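Local structure of putative HTH-type transcriptional regulator PH0061 (Pyrococcus horikoshii, 2DBB) at the interface of chains A and B. The protein probably binds specific DNA sequences as a transcriptional regulator of the AsnC family, through an N-terminal helix-turn-helix domain. Sequence-based numbering; all coordinates share one arbitrary frame. Chains: chain A/B, Putative HTH-type transcriptional regulator PH0061.

Contact 1: the interface of chains A and B. Residues chain A 96-99; chain B 69, 110, 145, 147-149.
A:Glu99 and B:Arg110 meet tip to tip where strand 95-102 of one subunit runs antiparallel to strand 144-148 of the other. In this salt bridge the guanidinium is used end-on: NH2 of B:Arg110 donates to OE1 of A:Glu99 at 2.8 Å, and NH1 of B:Arg110 to OE2 at 2.7 Å. OE2 is met at its syn lone pair, OE1 on its syn side but 31° out of the carboxylate plane, and the two planes are turned 39° apart. B:Arg110 has CG anti to its backbone N (chi1 175°) and bends at chi3 to bring its tip to the glutamate; B:Phe148 CE1 lies over one face of the guanidinium, and NH1 above the rim of the B:Tyr69 ring. A:Lys96 NZ and B:Glu149 OE1 form a looser salt bridge at 3.6 Å. A water links NH2 of B:Arg110 to the hydroxyl OG of A:Ser97. Backbone hydrogen bonds join the strands and B:Glu149 just beyond: B:Glu149 N to A:Lys96 O (2.6 Å), A:Val98 N to B:Lys147 O (2.9 Å) and B:Lys147 N to A:Val98 O (3.2 Å). Apolar contact is modest, A:Ser97 CB lying 3.9 Å from CD1 of B:Phe148. The site extends a beta-sheet across the two chains, probably the dimer usual in the AsnC family, and adds a charged clasp.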
# COMPACT_ATOMS: atom_id res chain seq x y z
N LYS A 96 -1.51 -9.21 -2.16
CA LYS A 96 -1.51 -7.81 -2.57
C LYS A 96 -0.14 -7.19 -2.79
O LYS A 96 -0.01 -6.26 -3.57
CB LYS A 96 -2.28 -6.97 -1.55
CG LYS A 96 -3.71 -7.45 -1.26
CD LYS A 96 -4.66 -7.27 -2.44
CE LYS A 96 -4.52 -8.39 -3.45
NZ LYS A 96 -5.68 -8.47 -4.38
N SER A 97 0.86 -7.67 -2.07
CA SER A 97 2.21 -7.15 -2.25
C SER A 97 3.21 -8.20 -1.83
O SER A 97 2.97 -9.00 -0.93
CB SER A 97 2.43 -5.87 -1.45
OG SER A 97 2.51 -6.13 -0.06
N VAL A 98 4.34 -8.20 -2.53
CA VAL A 98 5.40 -9.13 -2.26
C VAL A 98 6.68 -8.32 -2.35
O VAL A 98 6.90 -7.61 -3.33
CB VAL A 98 5.44 -10.26 -3.31
CG1 VAL A 98 6.60 -11.20 -3.02
CG2 VAL A 98 4.13 -11.02 -3.29
N GLU A 99 7.52 -8.44 -1.34
CA GLU A 99 8.75 -7.68 -1.33
C GLU A 99 9.91 -8.52 -0.85
O GLU A 99 9.76 -9.36 0.04
CB GLU A 99 8.59 -6.45 -0.43
CG GLU A 99 7.58 -5.43 -0.95
CD GLU A 99 7.17 -4.43 0.11
OE1 GLU A 99 6.48 -4.84 1.08
OE2 GLU A 99 7.54 -3.25 -0.01
N TYR B 69 11.83 1.27 0.25
CA TYR B 69 10.96 1.01 1.39
C TYR B 69 11.71 0.33 2.51
O TYR B 69 12.75 -0.30 2.30
CB TYR B 69 9.80 0.08 1.01
CG TYR B 69 8.65 0.72 0.27
CD1 TYR B 69 8.08 1.90 0.72
CD2 TYR B 69 8.10 0.10 -0.86
CE1 TYR B 69 6.97 2.46 0.08
CE2 TYR B 69 7.00 0.66 -1.51
CZ TYR B 69 6.44 1.83 -1.03
OH TYR B 69 5.33 2.38 -1.65
N ARG B 110 5.43 1.00 7.63
CA ARG B 110 6.14 1.10 6.37
C ARG B 110 6.68 2.52 6.26
O ARG B 110 5.94 3.48 6.49
CB ARG B 110 5.23 0.81 5.17
CG ARG B 110 5.94 1.03 3.83
CD ARG B 110 5.01 0.86 2.63
NE ARG B 110 4.54 -0.51 2.47
CZ ARG B 110 5.29 -1.51 2.00
NH1 ARG B 110 6.55 -1.30 1.64
NH2 ARG B 110 4.77 -2.73 1.90
N VAL B 145 10.61 -4.62 -4.82
CA VAL B 145 9.16 -4.65 -4.71
C VAL B 145 8.71 -5.46 -5.93
O VAL B 145 8.83 -5.00 -7.06
CB VAL B 145 8.54 -3.24 -4.77
CG1 VAL B 145 7.01 -3.33 -4.81
CG2 VAL B 145 8.99 -2.43 -3.55
N LYS B 147 5.47 -7.16 -6.18
CA LYS B 147 4.06 -6.98 -6.41
C LYS B 147 3.57 -5.94 -5.42
O LYS B 147 4.02 -5.92 -4.28
CB LYS B 147 3.31 -8.29 -6.19
CG LYS B 147 1.85 -8.24 -6.63
CD LYS B 147 1.20 -9.60 -6.52
CE LYS B 147 -0.23 -9.58 -7.03
NZ LYS B 147 -0.86 -10.93 -6.92
N PHE B 148 2.67 -5.06 -5.86
CA PHE B 148 2.15 -4.04 -4.97
C PHE B 148 0.78 -3.53 -5.41
O PHE B 148 0.67 -2.79 -6.39
CB PHE B 148 3.12 -2.87 -4.88
CG PHE B 148 2.98 -2.06 -3.63
CD1 PHE B 148 3.74 -2.37 -2.51
CD2 PHE B 148 2.06 -1.02 -3.56
CE1 PHE B 148 3.59 -1.64 -1.32
CE2 PHE B 148 1.90 -0.29 -2.38
CZ PHE B 148 2.67 -0.60 -1.26
N GLU B 149 -0.26 -3.93 -4.69
CA GLU B 149 -1.63 -3.51 -4.97
C GLU B 149 -2.28 -3.21 -3.64
O GLU B 149 -1.78 -3.63 -2.60
CB GLU B 149 -2.45 -4.61 -5.64
CG GLU B 149 -1.84 -5.26 -6.86
CD GLU B 149 -2.79 -6.26 -7.49
OE1 GLU B 149 -3.39 -7.06 -6.74
OE2 GLU B 149 -2.94 -6.25 -8.74
O HOH W 1 1.95 -3.66 1.46

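Contact 2: the interface of chains A and B. Residues chain A 18-20, 59, 150; chain B 55-58.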
# COMPACT_ATOMS: atom_id res chain seq x y z
N LEU A 18 -0.52 14.11 -7.64
CA LEU A 18 -1.34 12.97 -8.03
C LEU A 18 -1.45 11.94 -6.91
O LEU A 18 -2.43 11.20 -6.83
CB LEU A 18 -0.78 12.34 -9.31
CG LEU A 18 -0.92 13.18 -10.59
CD1 LEU A 18 -0.11 12.56 -11.72
CD2 LEU A 18 -2.38 13.27 -10.99
N SER A 19 -0.44 11.88 -6.04
CA SER A 19 -0.48 10.93 -4.93
C SER A 19 -1.55 11.39 -3.94
O SER A 19 -2.11 10.58 -3.21
CB SER A 19 0.87 10.85 -4.22
OG SER A 19 1.84 10.26 -5.05
N GLU A 20 -1.81 12.69 -3.91
CA GLU A 20 -2.82 13.24 -3.00
C GLU A 20 -4.22 13.16 -3.61
O GLU A 20 -5.19 12.86 -2.92
CB GLU A 20 -2.47 14.68 -2.64
CG GLU A 20 -3.54 15.40 -1.82
CD GLU A 20 -3.87 14.67 -0.52
OE1 GLU A 20 -2.97 14.55 0.35
OE2 GLU A 20 -5.04 14.22 -0.36
N ILE A 59 -7.44 4.27 -2.36
CA ILE A 59 -7.16 3.67 -1.07
C ILE A 59 -8.54 3.53 -0.43
O ILE A 59 -9.14 4.51 0.01
CB ILE A 59 -6.29 4.58 -0.15
CG1 ILE A 59 -4.91 4.82 -0.77
CG2 ILE A 59 -6.14 3.93 1.22
CD1 ILE A 59 -4.19 3.55 -1.14
N ILE A 150 0.35 5.63 -0.05
CA ILE A 150 1.34 5.12 -0.99
C ILE A 150 2.20 6.32 -1.40
O ILE A 150 1.99 6.90 -2.46
CB ILE A 150 0.70 4.55 -2.27
CG1 ILE A 150 -0.39 3.55 -1.92
CG2 ILE A 150 1.78 3.89 -3.12
CD1 ILE A 150 -1.13 3.03 -3.11
N LYS B 55 -9.22 7.71 -0.51
CA LYS B 55 -8.31 8.53 -1.29
C LYS B 55 -8.17 8.07 -2.73
O LYS B 55 -8.35 6.89 -3.04
CB LYS B 55 -6.95 8.51 -0.59
CG LYS B 55 -5.88 9.40 -1.16
CD LYS B 55 -4.61 9.24 -0.33
CE LYS B 55 -3.58 10.29 -0.66
NZ LYS B 55 -2.35 10.11 0.16
N PHE B 56 -7.87 9.02 -3.61
CA PHE B 56 -7.63 8.76 -5.03
C PHE B 56 -6.15 9.03 -5.16
O PHE B 56 -5.72 10.19 -5.10
CB PHE B 56 -8.43 9.72 -5.91
CG PHE B 56 -9.90 9.43 -5.94
CD1 PHE B 56 -10.42 8.53 -6.86
CD2 PHE B 56 -10.76 10.04 -5.04
CE1 PHE B 56 -11.78 8.22 -6.87
CE2 PHE B 56 -12.13 9.74 -5.04
CZ PHE B 56 -12.64 8.82 -5.96
N THR B 57 -5.35 7.98 -5.31
CA THR B 57 -3.91 8.15 -5.39
C THR B 57 -3.28 7.36 -6.55
O THR B 57 -3.98 6.93 -7.47
CB THR B 57 -3.26 7.73 -4.04
OG1 THR B 57 -1.87 8.08 -4.03
CG2 THR B 57 -3.42 6.24 -3.81
N ILE B 58 -1.96 7.18 -6.50
CA ILE B 58 -1.26 6.45 -7.55
C ILE B 58 -0.28 5.44 -6.98
O ILE B 58 0.12 5.53 -5.81
CB ILE B 58 -0.43 7.41 -8.45
CG1 ILE B 58 0.60 8.16 -7.60
CG2 ILE B 58 -1.35 8.39 -9.16
CD1 ILE B 58 1.59 8.98 -8.40
O HOH W 2 -7.77 11.93 -3.03
O HOH W 3 -0.99 7.81 -1.22
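B:Thr57 OG1 donates to the backbone carbonyl O of A:Ser19 at 2.6 Å, tying strand 53-60 of one subunit to the end of helix 9-20 of the other, both elements belonging to the AsnC-type winged helix-turn-helix regions of the two chains. The threonine hydroxyl lies anti to its backbone N (chi1 -171°), which turns OG1 toward the helix while the methyl CG2 packs against A:Ile59 CG1 at 3.7 Å and, more distantly, A:Ile150 CD1. Next along the strand, B:Ile58 lays CG1 beside the hydroxyl OG of A:Ser19 (3.5 Å) and sets CG2 against A:Leu18 CB. The extended chain of B:Lys55 runs past the helix terminus, its CE 3.8 Å from A:Glu20 CA. NZ of B:Lys55 lies 4.5 Å from OE1 of A:Glu20, a separation at which opposite charges may attract without direct contact. Beyond this shell, one water joins B:Lys55 NZ, B:Thr57 OG1 and A:Ile150 N, so the threonine hydroxyl is held from the helix and from the water. A second water bridges A:Glu20 O and B:Phe56 N. The strand itself is positioned by antiparallel pairing with its symmetry mate, where A:Ile59 N donates to B:Lys55 O at 2.9 Å and B:Lys55 N to A:Ile59 O at 3.2 Å.

Contact 3: the interface of chains A and B. Residues chain A 60, 62, 65, 67, 69, 96, 112; chain B 12, 16, 150-151.
The last two residues of chain B lie in a loop, turned at B:Ile150 (phi -95°, psi -46°) and extended at B:Ile151, with the chain end against chain A. There A:Lys96 NZ donates to the terminal carboxylate OXT of B:Ile151 at 2.8 Å. Bends at chi2 and chi3 fold the lysine chain, laying its CD 3.7 Å from B:Ile151 CA while NZ reaches the carboxylate of the same residue. One residue earlier, A:Tyr69 OH donates to B:Ile150 O at 3.1 Å; this carbonyl oxygen lies at the edge of the phenol ring and in its plane, while the hydroxyl is tilted 25° from the carbonyl plane. The isoleucine branches diverge. CD1 of B:Ile151 points toward A:Pro60, A:Ile62 and A:Leu65, with A:Leu65 CD1 at 3.4 Å; the still closer approaches there are doubtful. CG2 of B:Ile151 instead meets A:Leu112 CD2 at 3.6 Å. That leucine methyl also lies over the rim of one face of the A:Tyr67 ring, whose hydroxyl has a weak bond with B:Lys16 NZ. Farther out, B:Met12 CE touches A:Leu65 CD1 at 4.0 Å. The site thus receives one subunit's C-terminus among strands 67-76, 95-102 and 107-114 of its partner and the end of strand 53-60, the following loop and 3-10 helix 63-65, with helix 9-18 of the tail's own chain alongside.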
# COMPACT_ATOMS: atom_id res chain seq x y z
N PRO A 60 -9.08 2.31 -0.42
CA PRO A 60 -10.40 2.07 0.18
C PRO A 60 -10.28 1.66 1.64
O PRO A 60 -9.19 1.32 2.10
CB PRO A 60 -10.95 0.94 -0.68
CG PRO A 60 -9.72 0.13 -0.92
CD PRO A 60 -8.66 1.17 -1.24
N ILE A 62 -10.60 -1.02 3.83
CA ILE A 62 -10.67 -2.48 3.81
C ILE A 62 -11.71 -3.05 4.76
O ILE A 62 -12.48 -3.94 4.40
CB ILE A 62 -9.27 -3.06 4.15
CG1 ILE A 62 -8.31 -2.76 3.01
CG2 ILE A 62 -9.33 -4.56 4.40
CD1 ILE A 62 -8.77 -3.32 1.69
N LEU A 65 -15.23 -2.88 3.56
CA LEU A 65 -15.56 -3.75 2.43
C LEU A 65 -15.71 -5.20 2.88
O LEU A 65 -16.06 -6.08 2.09
CB LEU A 65 -14.48 -3.67 1.34
CG LEU A 65 -14.26 -2.32 0.64
CD1 LEU A 65 -13.19 -2.48 -0.43
CD2 LEU A 65 -15.55 -1.85 0.02
N TYR A 67 -13.14 -7.01 4.49
CA TYR A 67 -11.87 -7.72 4.43
C TYR A 67 -10.96 -7.32 5.58
O TYR A 67 -11.23 -6.36 6.31
CB TYR A 67 -11.13 -7.39 3.14
CG TYR A 67 -11.86 -7.68 1.85
CD1 TYR A 67 -12.27 -8.98 1.53
CD2 TYR A 67 -12.06 -6.67 0.91
CE1 TYR A 67 -12.86 -9.26 0.29
CE2 TYR A 67 -12.65 -6.94 -0.33
CZ TYR A 67 -13.04 -8.23 -0.63
OH TYR A 67 -13.60 -8.49 -1.87
N TYR A 69 -6.46 -7.45 6.52
CA TYR A 69 -5.15 -7.76 5.99
C TYR A 69 -4.45 -8.76 6.88
O TYR A 69 -4.85 -9.01 8.02
CB TYR A 69 -4.26 -6.52 5.93
CG TYR A 69 -4.57 -5.55 4.83
CD1 TYR A 69 -4.70 -5.98 3.50
CD2 TYR A 69 -4.64 -4.18 5.08
CE1 TYR A 69 -4.89 -5.06 2.46
CE2 TYR A 69 -4.82 -3.26 4.06
CZ TYR A 69 -4.94 -3.70 2.76
OH TYR A 69 -5.10 -2.77 1.76
N LYS A 96 -1.51 -9.21 -2.16
CA LYS A 96 -1.51 -7.81 -2.57
C LYS A 96 -0.14 -7.19 -2.79
O LYS A 96 -0.01 -6.26 -3.57
CB LYS A 96 -2.28 -6.97 -1.55
CG LYS A 96 -3.71 -7.45 -1.26
CD LYS A 96 -4.66 -7.27 -2.44
CE LYS A 96 -4.52 -8.39 -3.45
NZ LYS A 96 -5.68 -8.47 -4.38
N LEU A 112 -4.94 -10.11 1.41
CA LEU A 112 -6.24 -9.50 1.61
C LEU A 112 -7.12 -10.69 1.88
O LEU A 112 -7.20 -11.61 1.06
CB LEU A 112 -6.73 -8.77 0.36
CG LEU A 112 -8.10 -8.12 0.60
CD1 LEU A 112 -7.93 -6.97 1.60
CD2 LEU A 112 -8.68 -7.62 -0.72
N MET B 12 -19.27 -2.49 -5.11
CA MET B 12 -18.04 -3.27 -5.05
C MET B 12 -17.35 -3.30 -6.42
O MET B 12 -16.14 -3.17 -6.50
CB MET B 12 -18.33 -4.70 -4.58
CG MET B 12 -17.07 -5.52 -4.24
SD MET B 12 -16.05 -4.87 -2.86
CE MET B 12 -14.68 -4.20 -3.74
N LYS B 16 -13.64 -2.02 -7.34
CA LYS B 16 -12.69 -2.87 -8.06
C LYS B 16 -12.14 -2.14 -9.29
O LYS B 16 -10.94 -2.15 -9.54
CB LYS B 16 -13.40 -4.16 -8.50
CG LYS B 16 -13.73 -5.14 -7.38
CD LYS B 16 -12.49 -5.90 -6.92
CE LYS B 16 -12.83 -7.07 -6.00
NZ LYS B 16 -13.33 -6.64 -4.66
N ILE B 150 -3.40 -2.50 -3.67
CA ILE B 150 -4.12 -2.19 -2.44
C ILE B 150 -5.21 -3.24 -2.23
O ILE B 150 -5.37 -3.77 -1.13
CB ILE B 150 -4.74 -0.78 -2.49
CG1 ILE B 150 -3.66 0.24 -2.86
CG2 ILE B 150 -5.35 -0.43 -1.14
CD1 ILE B 150 -2.39 0.11 -2.03
N ILE B 151 -5.96 -3.53 -3.29
CA ILE B 151 -7.01 -4.54 -3.25
C ILE B 151 -7.02 -5.32 -4.56
O ILE B 151 -6.46 -4.80 -5.55
CB ILE B 151 -8.41 -3.91 -3.04
CG1 ILE B 151 -8.48 -3.22 -1.69
CG2 ILE B 151 -9.48 -5.00 -3.10
CD1 ILE B 151 -9.90 -2.90 -1.26
OXT ILE B 151 -7.59 -6.43 -4.59

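The three contacts form a compact group: the C-alpha centres of contacts 1 and 2 lie about 16 Å apart, those of contacts 1 and 3 about 14 Å, and those of contacts 2 and 3 about 15 Å. Contacts 1 and 3 share A:Lys96, whose backbone O and NZ meet B:Glu149 in contact 1 and whose NZ meets the B:Ile151 carboxylate in contact 3. Strand 53-60 of chain A enters both contacts 2 and 3. Two-fold symmetry repeats every contact with the chains exchanged; the two chains are joined through sheets, C-terminal tails and N-terminal helices together, which may help fix the relative placement of the DNA-binding regions.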